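Phosphatidylinositol transfer protein SFH5 (Saccharomyces cerevisiae, PDB 6W32) binds and transfers phosphatidylinositol, regulates PtdIns(4,5)P2 homeostasis at the plasma membrane, and binds heme b. Local coordinates at residues Val117-Phe122 / Val133-Tyr138; Lys143-Phe148 / Arg192-Ile197; Asp184-Ser189 / Phe221-Thr226. One frame throughout, in Å; residues are numbered along the deposited sequence.

In the fold
All three contacts lie in the CRAL-TRIO domain and all touch the heme. Contact 1 is buried and joins the two strands of a hairpin at one side of the mixed sheet. Contacts 2 and 3 are both partly buried. Contact 3 belongs to the same sheet, where strands 179-184 and 216-222 end. It meets contact 1 where Asn136 O lies 2.9 Å from Asp184 N, a probable hydrogen bond, and Tyr138 packs on Tyr185. Contact 2 is off the sheet and joins the loop before helix 151-166 to the start of helix 195-211. The chemistry differs accordingly: regular backbone bonds in contact 1, a lysine bond and apolar packing in contact 2, iron coordination in contact 3.

Contact 1. Residues Val117-Phe122 / Val133-Tyr138; sequences VGILTF and VTWNLY. With HEM (protoporphyrin IX containing Fe), chain D.
Strands 118-122 and 132-136 form an antiparallel hairpin in the CRAL-TRIO domain, and Ile119 faces Trp135 as a hydrogen-bonded pair. Ile119 N donates to Trp135 O, and Trp135 N returns a bond to Ile119 O. Thr121 and Val133 form the next such pair. At the other end, Leu137 N donates to Val117 O at 2.7 Å, and Leu137 is the centre of an inverse gamma turn.

Ile119, Thr121, Val133 and Trp135 share one face of the sheet. With Trp135 CG anti to the carbonyl carbon (chi1 -52°), the indole lies on this face, and NE1 donates to Thr121 OG1 at 3.3 Å. The hydroxyl oxygen lies close to the ring plane. Val133 CG1 sits over one ring face, offset toward the rim. Ile119 CG1 meets Leu137 CD1 at 4.0 Å, and Val117 CG1 packs on Leu137 CB. Leu277 of helix 277-280 also packs on this face. On the other face, Leu120 CD1 touches Thr134 CG2 at 4.0 Å.

Asn136 ends the strand, and its CB lies over the centre of the Tyr138 ring. Tyr138 OH donates to heme O1A at 2.6 Å, with the propionate oxygen at the ring edge, in plane. Within the hairpin, Ile119, Thr121, Val133 and Trp135 pair their backbones, while Thr134 and Asn136 bond to strand 179-184. Tyr138, just after the second strand, binds the heme through its propionate.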
loop_
_atom_site.group_PDB
_atom_site.type_symbol
_atom_site.label_atom_id
_atom_site.label_comp_id
_atom_site.label_asym_id
_atom_site.label_seq_id
_atom_site.Cartn_x
_atom_site.Cartn_y
_atom_site.Cartn_z
ATOM N N VAL A 117 3.493 -15.416 -5.533
ATOM C CA VAL A 117 4.618 -14.490 -5.461
ATOM C C VAL A 117 4.262 -13.235 -4.697
ATOM O O VAL A 117 5.015 -12.264 -4.740
ATOM C CB VAL A 117 5.183 -14.143 -6.843
ATOM C CG1 VAL A 117 6.005 -15.292 -7.339
ATOM C CG2 VAL A 117 4.073 -13.847 -7.792
ATOM N N GLY A 118 3.131 -13.241 -3.989
ATOM C CA GLY A 118 2.784 -12.224 -3.013
ATOM C C GLY A 118 2.783 -12.787 -1.606
ATOM O O GLY A 118 1.989 -13.662 -1.282
ATOM N N ILE A 119 3.692 -12.305 -0.767
ATOM C CA ILE A 119 3.861 -12.758 0.608
ATOM C C ILE A 119 3.633 -11.569 1.525
ATOM O O ILE A 119 4.098 -10.458 1.243
ATOM C CB ILE A 119 5.268 -13.350 0.849
ATOM C CG1 ILE A 119 5.475 -14.600 0.003
ATOM C CG2 ILE A 119 5.462 -13.677 2.316
ATOM C CD1 ILE A 119 4.267 -15.485 -0.028
ATOM N N LEU A 120 2.940 -11.806 2.634
ATOM C CA LEU A 120 2.564 -10.749 3.561
ATOM C C LEU A 120 2.934 -11.197 4.968
ATOM O O LEU A 120 2.474 -12.252 5.413
ATOM C CB LEU A 120 1.066 -10.455 3.440
ATOM C CG LEU A 120 0.464 -9.694 4.609
ATOM C CD1 LEU A 120 1.144 -8.324 4.765
ATOM C CD2 LEU A 120 -1.032 -9.539 4.437
ATOM N N THR A 121 3.772 -10.411 5.666
ATOM C CA THR A 121 4.273 -10.797 6.984
ATOM C C THR A 121 4.164 -9.656 7.983
ATOM O O THR A 121 4.235 -8.482 7.626
ATOM C CB THR A 121 5.733 -11.232 6.947
ATOM O OG1 THR A 121 6.570 -10.068 6.896
ATOM C CG2 THR A 121 6.002 -12.094 5.744
ATOM N N PHE A 122 4.028 -10.013 9.247
ATOM C CA PHE A 122 3.895 -9.025 10.302
ATOM C C PHE A 122 4.699 -9.470 11.508
ATOM O O PHE A 122 4.664 -10.642 11.883
ATOM C CB PHE A 122 2.438 -8.823 10.700
ATOM C CG PHE A 122 2.254 -7.834 11.805
ATOM C CD1 PHE A 122 1.903 -8.249 13.068
ATOM C CD2 PHE A 122 2.427 -6.479 11.577
ATOM C CE1 PHE A 122 1.730 -7.340 14.088
ATOM C CE2 PHE A 122 2.250 -5.552 12.597
ATOM C CZ PHE A 122 1.904 -5.989 13.851
ATOM N N VAL A 133 5.033 -5.802 6.442
ATOM C CA VAL A 133 5.817 -5.856 5.214
ATOM C C VAL A 133 5.019 -6.618 4.174
ATOM O O VAL A 133 4.375 -7.624 4.507
ATOM C CB VAL A 133 7.183 -6.552 5.458
ATOM C CG1 VAL A 133 8.101 -6.395 4.269
ATOM C CG2 VAL A 133 7.876 -6.002 6.685
ATOM N N THR A 134 5.063 -6.173 2.913
ATOM C CA THR A 134 4.615 -7.054 1.828
ATOM C C THR A 134 5.785 -7.364 0.912
ATOM O O THR A 134 6.735 -6.584 0.800
ATOM C CB THR A 134 3.455 -6.506 0.968
ATOM O OG1 THR A 134 3.939 -5.506 0.063
ATOM C CG2 THR A 134 2.369 -5.936 1.795
ATOM N N TRP A 135 5.697 -8.499 0.238
ATOM C CA TRP A 135 6.822 -9.002 -0.520
ATOM C C TRP A 135 6.332 -9.459 -1.883
ATOM O O TRP A 135 5.401 -10.258 -1.970
ATOM C CB TRP A 135 7.486 -10.184 0.192
ATOM C CG TRP A 135 7.904 -10.043 1.641
ATOM C CD1 TRP A 135 7.103 -9.828 2.743
ATOM C CD2 TRP A 135 9.234 -10.200 2.137
ATOM N NE1 TRP A 135 7.880 -9.830 3.896
ATOM C CE2 TRP A 135 9.186 -10.051 3.541
ATOM C CE3 TRP A 135 10.460 -10.451 1.524
ATOM C CZ2 TRP A 135 10.321 -10.140 4.334
ATOM C CZ3 TRP A 135 11.578 -10.543 2.297
ATOM C CH2 TRP A 135 11.511 -10.382 3.701
ATOM N N ASN A 136 6.984 -9.004 -2.940
ATOM C CA ASN A 136 6.688 -9.480 -4.280
ATOM C C ASN A 136 7.872 -10.285 -4.784
ATOM O O ASN A 136 8.992 -9.774 -4.848
ATOM C CB ASN A 136 6.375 -8.321 -5.220
ATOM C CG ASN A 136 5.188 -7.524 -4.762
ATOM O OD1 ASN A 136 5.339 -6.456 -4.152
ATOM N ND2 ASN A 136 3.997 -8.047 -5.018
ATOM N N LEU A 137 7.638 -11.552 -5.103
ATOM C CA LEU A 137 8.721 -12.408 -5.565
ATOM C C LEU A 137 8.786 -12.351 -7.082
ATOM O O LEU A 137 8.727 -13.363 -7.778
ATOM C CB LEU A 137 8.538 -13.830 -5.051
ATOM C CG LEU A 137 8.374 -13.812 -3.541
ATOM C CD1 LEU A 137 8.123 -15.178 -3.006
ATOM C CD2 LEU A 137 9.611 -13.203 -2.924
ATOM N N TYR A 138 8.916 -11.119 -7.572
ATOM C CA TYR A 138 8.795 -10.881 -9.005
ATOM C C TYR A 138 9.861 -11.619 -9.814
ATOM O O TYR A 138 9.604 -12.021 -10.951
ATOM C CB TYR A 138 8.846 -9.384 -9.283
ATOM C CG TYR A 138 7.562 -8.648 -8.955
ATOM C CD1 TYR A 138 6.327 -9.287 -8.972
ATOM C CD2 TYR A 138 7.583 -7.299 -8.636
ATOM C CE1 TYR A 138 5.155 -8.581 -8.666
ATOM C CE2 TYR A 138 6.412 -6.600 -8.348
ATOM C CZ TYR A 138 5.221 -7.239 -8.366
ATOM O OH TYR A 138 4.111 -6.506 -8.061
HETATM C CHA HEM D . 8.212 -1.058 -9.394
HETATM C CHB HEM D . 7.672 -5.290 -11.587
HETATM C CHC HEM D . 12.438 -5.445 -12.384
HETATM C CHD HEM D . 13.037 -1.405 -9.725
HETATM C C1A HEM D . 7.671 -2.202 -9.919
HETATM C C2A HEM D . 6.263 -2.467 -9.942
HETATM C C3A HEM D . 6.076 -3.637 -10.585
HETATM C C4A HEM D . 7.398 -4.125 -10.945
HETATM C CMA HEM D . 4.783 -4.428 -10.902
HETATM C CAA HEM D . 5.293 -1.420 -9.371
HETATM C CBA HEM D . 4.616 -1.708 -8.052
HETATM C CGA HEM D . 5.041 -2.915 -7.306
HETATM O O1A HEM D . 4.623 -3.996 -7.830
HETATM O O2A HEM D . 4.962 -2.717 -6.049
HETATM C C1B HEM D . 8.899 -5.673 -12.045
HETATM C C2B HEM D . 9.147 -6.839 -12.845
HETATM C C3B HEM D . 10.460 -6.897 -13.076
HETATM C C4B HEM D . 11.094 -5.753 -12.422
HETATM C CMB HEM D . 8.036 -7.808 -13.303
HETATM C CAB HEM D . 11.203 -7.992 -13.871
HETATM C CBB HEM D . 12.034 -7.697 -14.855
HETATM C C1C HEM D . 13.060 -4.392 -11.738
HETATM C C2C HEM D . 14.501 -4.057 -11.681
HETATM C C3C HEM D . 14.651 -2.933 -10.943
HETATM C C4C HEM D . 13.329 -2.515 -10.500
HETATM C CMC HEM D . 15.655 -4.858 -12.339
HETATM C CAC HEM D . 15.985 -2.218 -10.595
HETATM C CBC HEM D . 16.235 -1.746 -9.351
HETATM C C1D HEM D . 11.803 -0.895 -9.427
HETATM C C2D HEM D . 11.522 0.362 -8.777
HETATM C C3D HEM D . 9.995 0.450 -8.717
HETATM C C4D HEM D . 9.531 -0.755 -9.315
HETATM C CMD HEM D . 12.501 1.414 -8.246
HETATM C CAD HEM D . 9.066 1.510 -8.113
HETATM C CBD HEM D . 8.468 0.897 -6.842
HETATM C CGD HEM D . 7.638 1.951 -6.153
HETATM O O1D HEM D . 6.925 1.601 -5.155
HETATM O O2D HEM D . 7.493 3.065 -6.763
HETATM N NA HEM D . 8.339 -3.215 -10.547
HETATM N NB HEM D . 10.098 -5.034 -11.807
HETATM N NC HEM D . 12.438 -3.428 -11.027
HETATM N ND HEM D . 10.585 -1.523 -9.748
HETATM FE FE HEM D . 10.379 -3.359 -10.690
#

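Contact 2. Residues Lys143-Phe148 / Arg192-Ile197; sequences KKKELF and RMDSDI. With HEM (protoporphyrin IX containing Fe), chain D.
Phe148 and Asp196 bring the two backbones nearest, with CA atoms 5.5 Å apart, where a loop meets the first turn of helix 195-211. Their CB atoms touch at 3.7 Å. Ile197 CG1 sits over the centre of the Phe148 ring in a CH-pi contact, 4.0 Å from the centroid. Phe148 CZ reaches heme CMB, and Ile197 CG2 lies 3.5 Å from heme C2B, so both side chains line the pocket. The Lys145 chain leads past Asp194 and crosses Arg192 at about a right angle. Its NZ donates to Arg192 O, from a position tilted out of the carbonyl plane. Lys145 CD passes Asp194 OD2 at 3.3 Å, but NZ and that oxygen are 4.2 Å apart, too far for a salt bridge. Asp194 is the N-cap: its OD1 accepts a weak bond from Asp196 N. The contact ties the loop between strand 132-136 and helix 151-166 to the start of helix 195-211, while Leu147 packs against helix 112-115.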
loop_
_atom_site.group_PDB
_atom_site.type_symbol
_atom_site.label_atom_id
_atom_site.label_comp_id
_atom_site.label_asym_id
_atom_site.label_seq_id
_atom_site.Cartn_x
_atom_site.Cartn_y
_atom_site.Cartn_z
ATOM N N LYS A 143 10.086 -16.317 -15.875
ATOM C CA LYS A 143 9.585 -17.497 -16.578
ATOM C C LYS A 143 8.358 -17.179 -17.426
ATOM O O LYS A 143 8.188 -17.727 -18.520
ATOM C CB LYS A 143 9.190 -18.582 -15.566
ATOM C CG LYS A 143 10.140 -18.844 -14.377
ATOM C CD LYS A 143 11.622 -18.920 -14.730
ATOM C CE LYS A 143 12.354 -19.744 -13.677
ATOM N NZ LYS A 143 11.855 -19.463 -12.293
ATOM N N LYS A 144 7.459 -16.344 -16.909
ATOM C CA LYS A 144 6.058 -16.340 -17.322
ATOM C C LYS A 144 5.666 -14.920 -17.674
ATOM O O LYS A 144 5.053 -14.240 -16.859
ATOM C CB LYS A 144 5.167 -16.868 -16.209
ATOM C CG LYS A 144 5.847 -17.854 -15.242
ATOM C CD LYS A 144 4.788 -18.771 -14.673
ATOM C CE LYS A 144 5.300 -19.776 -13.647
ATOM N NZ LYS A 144 4.163 -20.652 -13.178
ATOM N N LYS A 145 5.951 -14.493 -18.897
ATOM C CA LYS A 145 5.605 -13.148 -19.337
ATOM C C LYS A 145 4.282 -13.102 -20.082
ATOM O O LYS A 145 4.128 -12.308 -21.017
ATOM C CB LYS A 145 6.729 -12.563 -20.194
ATOM C CG LYS A 145 8.113 -12.784 -19.594
ATOM C CD LYS A 145 8.988 -11.528 -19.661
ATOM C CE LYS A 145 10.348 -11.824 -19.083
ATOM N NZ LYS A 145 10.910 -10.703 -18.278
ATOM N N GLU A 146 3.328 -13.948 -19.695
ATOM C CA GLU A 146 1.928 -13.804 -20.096
ATOM C C GLU A 146 1.073 -13.155 -19.015
ATOM O O GLU A 146 0.063 -12.522 -19.334
ATOM C CB GLU A 146 1.332 -15.170 -20.470
ATOM C CG GLU A 146 1.145 -16.139 -19.294
ATOM C CD GLU A 146 2.356 -17.042 -19.043
ATOM O OE1 GLU A 146 3.366 -16.942 -19.790
ATOM O OE2 GLU A 146 2.284 -17.859 -18.092
ATOM N N LEU A 147 1.469 -13.287 -17.744
ATOM C CA LEU A 147 0.833 -12.542 -16.662
ATOM C C LEU A 147 0.857 -11.045 -16.905
ATOM O O LEU A 147 0.069 -10.315 -16.299
ATOM C CB LEU A 147 1.532 -12.835 -15.335
ATOM C CG LEU A 147 1.625 -14.321 -14.996
ATOM C CD1 LEU A 147 2.955 -14.638 -14.347
ATOM C CD2 LEU A 147 0.462 -14.726 -14.101
ATOM N N PHE A 148 1.748 -10.570 -17.765
ATOM C CA PHE A 148 1.903 -9.147 -17.989
ATOM C C PHE A 148 1.133 -8.643 -19.204
ATOM O O PHE A 148 0.981 -7.426 -19.361
ATOM C CB PHE A 148 3.400 -8.820 -18.109
ATOM C CG PHE A 148 4.198 -9.215 -16.892
ATOM C CD1 PHE A 148 5.131 -10.238 -16.956
ATOM C CD2 PHE A 148 4.000 -8.566 -15.683
ATOM C CE1 PHE A 148 5.872 -10.611 -15.819
ATOM C CE2 PHE A 148 4.709 -8.926 -14.556
ATOM C CZ PHE A 148 5.655 -9.953 -14.618
ATOM N N ARG A 192 15.411 -9.672 -20.747
ATOM C CA ARG A 192 13.972 -9.885 -20.761
ATOM C C ARG A 192 13.256 -8.756 -20.030
ATOM O O ARG A 192 12.593 -8.955 -19.035
ATOM C CB ARG A 192 13.650 -11.248 -20.153
ATOM C CG ARG A 192 13.685 -12.412 -21.163
ATOM C CD ARG A 192 13.668 -13.784 -20.457
ATOM N NE ARG A 192 14.427 -14.820 -21.169
ATOM C CZ ARG A 192 15.489 -15.451 -20.669
ATOM N NH1 ARG A 192 15.925 -15.156 -19.447
ATOM N NH2 ARG A 192 16.118 -16.374 -21.391
ATOM N N MET A 193 13.382 -7.552 -20.548
ATOM C CA MET A 193 12.873 -6.381 -19.842
ATOM C C MET A 193 11.907 -5.622 -20.720
ATOM O O MET A 193 11.945 -4.392 -20.811
ATOM C CB MET A 193 14.023 -5.482 -19.381
ATOM C CG MET A 193 13.700 -4.575 -18.197
ATOM S SD MET A 193 13.555 -5.372 -16.563
ATOM C CE MET A 193 14.663 -6.754 -16.788
ATOM N N ASP A 194 11.017 -6.364 -21.367
ATOM C CA ASP A 194 10.140 -5.870 -22.421
ATOM C C ASP A 194 9.048 -4.944 -21.885
ATOM O O ASP A 194 8.684 -4.974 -20.706
ATOM C CB ASP A 194 9.477 -7.045 -23.103
ATOM C CG ASP A 194 8.890 -8.018 -22.088
ATOM O OD1 ASP A 194 7.843 -7.696 -21.476
ATOM O OD2 ASP A 194 9.506 -9.090 -21.861
ATOM N N SER A 195 8.460 -4.172 -22.804
ATOM C CA SER A 195 7.446 -3.172 -22.478
ATOM C C SER A 195 6.180 -3.751 -21.850
ATOM O O SER A 195 5.322 -2.968 -21.430
ATOM C CB SER A 195 7.057 -2.390 -23.730
ATOM O OG SER A 195 6.485 -3.258 -24.684
ATOM N N ASP A 196 6.016 -5.071 -21.760
ATOM C CA ASP A 196 4.916 -5.583 -20.951
ATOM C C ASP A 196 5.151 -5.260 -19.493
ATOM O O ASP A 196 4.281 -4.690 -18.819
ATOM C CB ASP A 196 4.750 -7.088 -21.141
ATOM C CG ASP A 196 3.664 -7.446 -22.175
ATOM O OD1 ASP A 196 3.036 -6.519 -22.766
ATOM O OD2 ASP A 196 3.456 -8.666 -22.402
ATOM N N ILE A 197 6.352 -5.586 -19.003
ATOM C CA ILE A 197 6.721 -5.307 -17.621
ATOM C C ILE A 197 6.701 -3.812 -17.362
ATOM O O ILE A 197 6.178 -3.350 -16.335
ATOM C CB ILE A 197 8.091 -5.931 -17.307
ATOM C CG1 ILE A 197 7.955 -7.454 -17.221
ATOM C CG2 ILE A 197 8.654 -5.401 -15.986
ATOM C CD1 ILE A 197 9.250 -8.161 -17.394
HETATM C CHA HEM D . 8.212 -1.058 -9.394
HETATM C CHB HEM D . 7.672 -5.290 -11.587
HETATM C CHC HEM D . 12.438 -5.445 -12.384
HETATM C CHD HEM D . 13.037 -1.405 -9.725
HETATM C C1A HEM D . 7.671 -2.202 -9.919
HETATM C C2A HEM D . 6.263 -2.467 -9.942
HETATM C C3A HEM D . 6.076 -3.637 -10.585
HETATM C C4A HEM D . 7.398 -4.125 -10.945
HETATM C CMA HEM D . 4.783 -4.428 -10.902
HETATM C CAA HEM D . 5.293 -1.420 -9.371
HETATM C CBA HEM D . 4.616 -1.708 -8.052
HETATM C CGA HEM D . 5.041 -2.915 -7.306
HETATM O O1A HEM D . 4.623 -3.996 -7.830
HETATM O O2A HEM D . 4.962 -2.717 -6.049
HETATM C C1B HEM D . 8.899 -5.673 -12.045
HETATM C C2B HEM D . 9.147 -6.839 -12.845
HETATM C C3B HEM D . 10.460 -6.897 -13.076
HETATM C C4B HEM D . 11.094 -5.753 -12.422
HETATM C CMB HEM D . 8.036 -7.808 -13.303
HETATM C CAB HEM D . 11.203 -7.992 -13.871
HETATM C CBB HEM D . 12.034 -7.697 -14.855
HETATM C C1C HEM D . 13.060 -4.392 -11.738
HETATM C C2C HEM D . 14.501 -4.057 -11.681
HETATM C C3C HEM D . 14.651 -2.933 -10.943
HETATM C C4C HEM D . 13.329 -2.515 -10.500
HETATM C CMC HEM D . 15.655 -4.858 -12.339
HETATM C CAC HEM D . 15.985 -2.218 -10.595
HETATM C CBC HEM D . 16.235 -1.746 -9.351
HETATM C C1D HEM D . 11.803 -0.895 -9.427
HETATM C C2D HEM D . 11.522 0.362 -8.777
HETATM C C3D HEM D . 9.995 0.450 -8.717
HETATM C C4D HEM D . 9.531 -0.755 -9.315
HETATM C CMD HEM D . 12.501 1.414 -8.246
HETATM C CAD HEM D . 9.066 1.510 -8.113
HETATM C CBD HEM D . 8.468 0.897 -6.842
HETATM C CGD HEM D . 7.638 1.951 -6.153
HETATM O O1D HEM D . 6.925 1.601 -5.155
HETATM O O2D HEM D . 7.493 3.065 -6.763
HETATM N NA HEM D . 8.339 -3.215 -10.547
HETATM N NB HEM D . 10.098 -5.034 -11.807
HETATM N NC HEM D . 12.438 -3.428 -11.027
HETATM N ND HEM D . 10.585 -1.523 -9.748
HETATM FE FE HEM D . 10.379 -3.359 -10.690
#

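Contact 3. Residues Asp184-Ser189 / Phe221-Thr226; sequences DYKGVS and FVNVPT. With HEM (protoporphyrin IX containing Fe), chain D.
Asp184 pairs with Val222 in a parallel bridge where strands 179-184 and 216-222 run out. Asp184 CG stands anti to the backbone N (chi1 -180°). OD1 accepts from Lys186 N at 2.7 Å, from above the carboxylate plane, which makes an Asx turn. The same oxygen takes a weak bond from Asn223 ND2 at 3.4 Å, with carboxylate and amide planes 48° apart. Asp184 OD2 bonds to Tyr268 OH, and Asn223 OD1 to Gly253 N.

Tyr185 N donates to Val222 O at 3.1 Å. Phe221 CD1 meets the Tyr185 ring edge in plane, 3.7 Å from CE2, and Val224 CG2 touches CD2. The porphyrin lies over one face of this ring, offset toward the rim. Tyr185 OH binds the heme iron at 2.3 Å and is hydrogen-bonded to His183 ND1. Lys186 CB packs on Asn223 CB at 3.8 Å. Val188 CG1 reaches the heme vinyl at CBB, 3.5 Å away.

Phe221 CE1 lies against heme C2D, and Val224 CG1 near CBC. Tyr185 is the proximal ligand. Its bond to Val222 O, Phe221 and Val224 at the ring edge, and His183 at the hydroxyl are consistent with a phenol fixed in one orientation at the iron.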
loop_
_atom_site.group_PDB
_atom_site.type_symbol
_atom_site.label_atom_id
_atom_site.label_comp_id
_atom_site.label_asym_id
_atom_site.label_seq_id
_atom_site.Cartn_x
_atom_site.Cartn_y
_atom_site.Cartn_z
ATOM N N ASP A 184 11.797 -8.974 -4.481
ATOM C CA ASP A 184 12.877 -9.886 -4.750
ATOM C C ASP A 184 12.878 -10.055 -6.245
ATOM O O ASP A 184 11.927 -10.566 -6.836
ATOM C CB ASP A 184 12.634 -11.229 -4.062
ATOM C CG ASP A 184 13.755 -12.221 -4.309
ATOM O OD1 ASP A 184 14.722 -11.864 -5.014
ATOM O OD2 ASP A 184 13.667 -13.357 -3.799
ATOM N N TYR A 185 13.967 -9.619 -6.852
ATOM C CA TYR A 185 14.186 -9.823 -8.264
ATOM C C TYR A 185 15.202 -10.914 -8.537
ATOM O O TYR A 185 15.820 -10.913 -9.614
ATOM C CB TYR A 185 14.634 -8.510 -8.883
ATOM C CG TYR A 185 13.569 -7.452 -8.821
ATOM C CD1 TYR A 185 12.390 -7.606 -9.525
ATOM C CD2 TYR A 185 13.748 -6.290 -8.092
ATOM C CE1 TYR A 185 11.404 -6.654 -9.484
ATOM C CE2 TYR A 185 12.774 -5.324 -8.062
ATOM C CZ TYR A 185 11.596 -5.513 -8.773
ATOM O OH TYR A 185 10.584 -4.579 -8.758
ATOM N N LYS A 186 15.395 -11.848 -7.600
ATOM C CA LYS A 186 16.384 -12.886 -7.849
ATOM C C LYS A 186 16.013 -13.668 -9.090
ATOM O O LYS A 186 15.090 -14.484 -9.071
ATOM C CB LYS A 186 16.517 -13.859 -6.689
ATOM C CG LYS A 186 17.511 -14.962 -7.047
ATOM C CD LYS A 186 18.296 -15.520 -5.829
ATOM C CE LYS A 186 19.741 -15.838 -6.207
ATOM N NZ LYS A 186 19.820 -16.276 -7.641
ATOM N N GLY A 187 16.737 -13.438 -10.167
ATOM C CA GLY A 187 16.523 -14.237 -11.338
ATOM C C GLY A 187 16.305 -13.407 -12.573
ATOM O O GLY A 187 16.344 -13.947 -13.676
ATOM N N VAL A 188 16.085 -12.105 -12.428
ATOM C CA VAL A 188 15.835 -11.298 -13.613
ATOM C C VAL A 188 17.005 -11.405 -14.576
ATOM O O VAL A 188 18.175 -11.498 -14.174
ATOM C CB VAL A 188 15.573 -9.834 -13.237
ATOM C CG1 VAL A 188 14.105 -9.645 -12.828
ATOM C CG2 VAL A 188 16.514 -9.405 -12.127
ATOM N N SER A 189 16.680 -11.455 -15.860
ATOM C CA SER A 189 17.674 -11.380 -16.910
ATOM C C SER A 189 17.613 -9.992 -17.495
ATOM O O SER A 189 16.530 -9.437 -17.654
ATOM C CB SER A 189 17.414 -12.399 -18.004
ATOM O OG SER A 189 17.861 -11.860 -19.234
ATOM N N PHE A 221 14.733 -3.354 -2.638
ATOM C CA PHE A 221 14.770 -4.027 -3.928
ATOM C C PHE A 221 15.989 -4.922 -3.881
ATOM O O PHE A 221 17.100 -4.431 -4.087
ATOM C CB PHE A 221 14.878 -3.021 -5.070
ATOM C CG PHE A 221 13.761 -2.041 -5.110
ATOM C CD1 PHE A 221 12.694 -2.229 -5.975
ATOM C CD2 PHE A 221 13.764 -0.927 -4.281
ATOM C CE1 PHE A 221 11.650 -1.314 -6.045
ATOM C CE2 PHE A 221 12.717 -0.012 -4.334
ATOM C CZ PHE A 221 11.648 -0.211 -5.231
ATOM N N VAL A 222 15.813 -6.216 -3.618
ATOM C CA VAL A 222 16.960 -7.062 -3.302
ATOM C C VAL A 222 17.234 -8.060 -4.423
ATOM O O VAL A 222 16.371 -8.405 -5.220
ATOM C CB VAL A 222 16.779 -7.782 -1.951
ATOM C CG1 VAL A 222 16.224 -6.798 -0.930
ATOM C CG2 VAL A 222 15.880 -8.981 -2.102
ATOM N N ASN A 223 18.485 -8.497 -4.489
ATOM C CA ASN A 223 18.963 -9.477 -5.449
ATOM C C ASN A 223 18.915 -8.937 -6.871
ATOM O O ASN A 223 18.519 -9.629 -7.806
ATOM C CB ASN A 223 18.202 -10.781 -5.302
ATOM C CG ASN A 223 18.652 -11.518 -4.089
ATOM O OD1 ASN A 223 19.853 -11.539 -3.797
ATOM N ND2 ASN A 223 17.727 -12.071 -3.336
ATOM N N VAL A 224 19.413 -7.711 -7.023
ATOM C CA VAL A 224 19.425 -6.895 -8.234
ATOM C C VAL A 224 20.878 -6.720 -8.671
ATOM O O VAL A 224 21.614 -5.941 -8.054
ATOM C CB VAL A 224 18.781 -5.522 -7.986
ATOM C CG1 VAL A 224 18.491 -4.793 -9.291
ATOM C CG2 VAL A 224 17.551 -5.642 -7.126
ATOM N N PRO A 225 21.322 -7.380 -9.724
ATOM C CA PRO A 225 22.642 -7.066 -10.305
ATOM C C PRO A 225 22.853 -5.584 -10.633
ATOM O O PRO A 225 21.872 -4.862 -10.823
ATOM C CB PRO A 225 22.654 -7.917 -11.581
ATOM C CG PRO A 225 21.753 -9.076 -11.266
ATOM C CD PRO A 225 20.670 -8.545 -10.355
ATOM N N THR A 226 24.111 -5.106 -10.724
ATOM C CA THR A 226 24.392 -3.696 -11.040
ATOM C C THR A 226 24.276 -3.376 -12.522
ATOM O O THR A 226 24.324 -2.188 -12.902
ATOM C CB THR A 226 25.800 -3.286 -10.594
ATOM O OG1 THR A 226 26.692 -4.388 -10.792
ATOM C CG2 THR A 226 25.817 -2.881 -9.127
HETATM C CHA HEM D . 8.212 -1.058 -9.394
HETATM C CHB HEM D . 7.672 -5.290 -11.587
HETATM C CHC HEM D . 12.438 -5.445 -12.384
HETATM C CHD HEM D . 13.037 -1.405 -9.725
HETATM C C1A HEM D . 7.671 -2.202 -9.919
HETATM C C2A HEM D . 6.263 -2.467 -9.942
HETATM C C3A HEM D . 6.076 -3.637 -10.585
HETATM C C4A HEM D . 7.398 -4.125 -10.945
HETATM C CMA HEM D . 4.783 -4.428 -10.902
HETATM C CAA HEM D . 5.293 -1.420 -9.371
HETATM C CBA HEM D . 4.616 -1.708 -8.052
HETATM C CGA HEM D . 5.041 -2.915 -7.306
HETATM O O1A HEM D . 4.623 -3.996 -7.830
HETATM O O2A HEM D . 4.962 -2.717 -6.049
HETATM C C1B HEM D . 8.899 -5.673 -12.045
HETATM C C2B HEM D . 9.147 -6.839 -12.845
HETATM C C3B HEM D . 10.460 -6.897 -13.076
HETATM C C4B HEM D . 11.094 -5.753 -12.422
HETATM C CMB HEM D . 8.036 -7.808 -13.303
HETATM C CAB HEM D . 11.203 -7.992 -13.871
HETATM C CBB HEM D . 12.034 -7.697 -14.855
HETATM C C1C HEM D . 13.060 -4.392 -11.738
HETATM C C2C HEM D . 14.501 -4.057 -11.681
HETATM C C3C HEM D . 14.651 -2.933 -10.943
HETATM C C4C HEM D . 13.329 -2.515 -10.500
HETATM C CMC HEM D . 15.655 -4.858 -12.339
HETATM C CAC HEM D . 15.985 -2.218 -10.595
HETATM C CBC HEM D . 16.235 -1.746 -9.351
HETATM C C1D HEM D . 11.803 -0.895 -9.427
HETATM C C2D HEM D . 11.522 0.362 -8.777
HETATM C C3D HEM D . 9.995 0.450 -8.717
HETATM C C4D HEM D . 9.531 -0.755 -9.315
HETATM C CMD HEM D . 12.501 1.414 -8.246
HETATM C CAD HEM D . 9.066 1.510 -8.113
HETATM C CBD HEM D . 8.468 0.897 -6.842
HETATM C CGD HEM D . 7.638 1.951 -6.153
HETATM O O1D HEM D . 6.925 1.601 -5.155
HETATM O O2D HEM D . 7.493 3.065 -6.763
HETATM N NA HEM D . 8.339 -3.215 -10.547
HETATM N NB HEM D . 10.098 -5.034 -11.807
HETATM N NC HEM D . 12.438 -3.428 -11.027
HETATM N ND HEM D . 10.585 -1.523 -9.748
HETATM FE FE HEM D . 10.379 -3.359 -10.690
#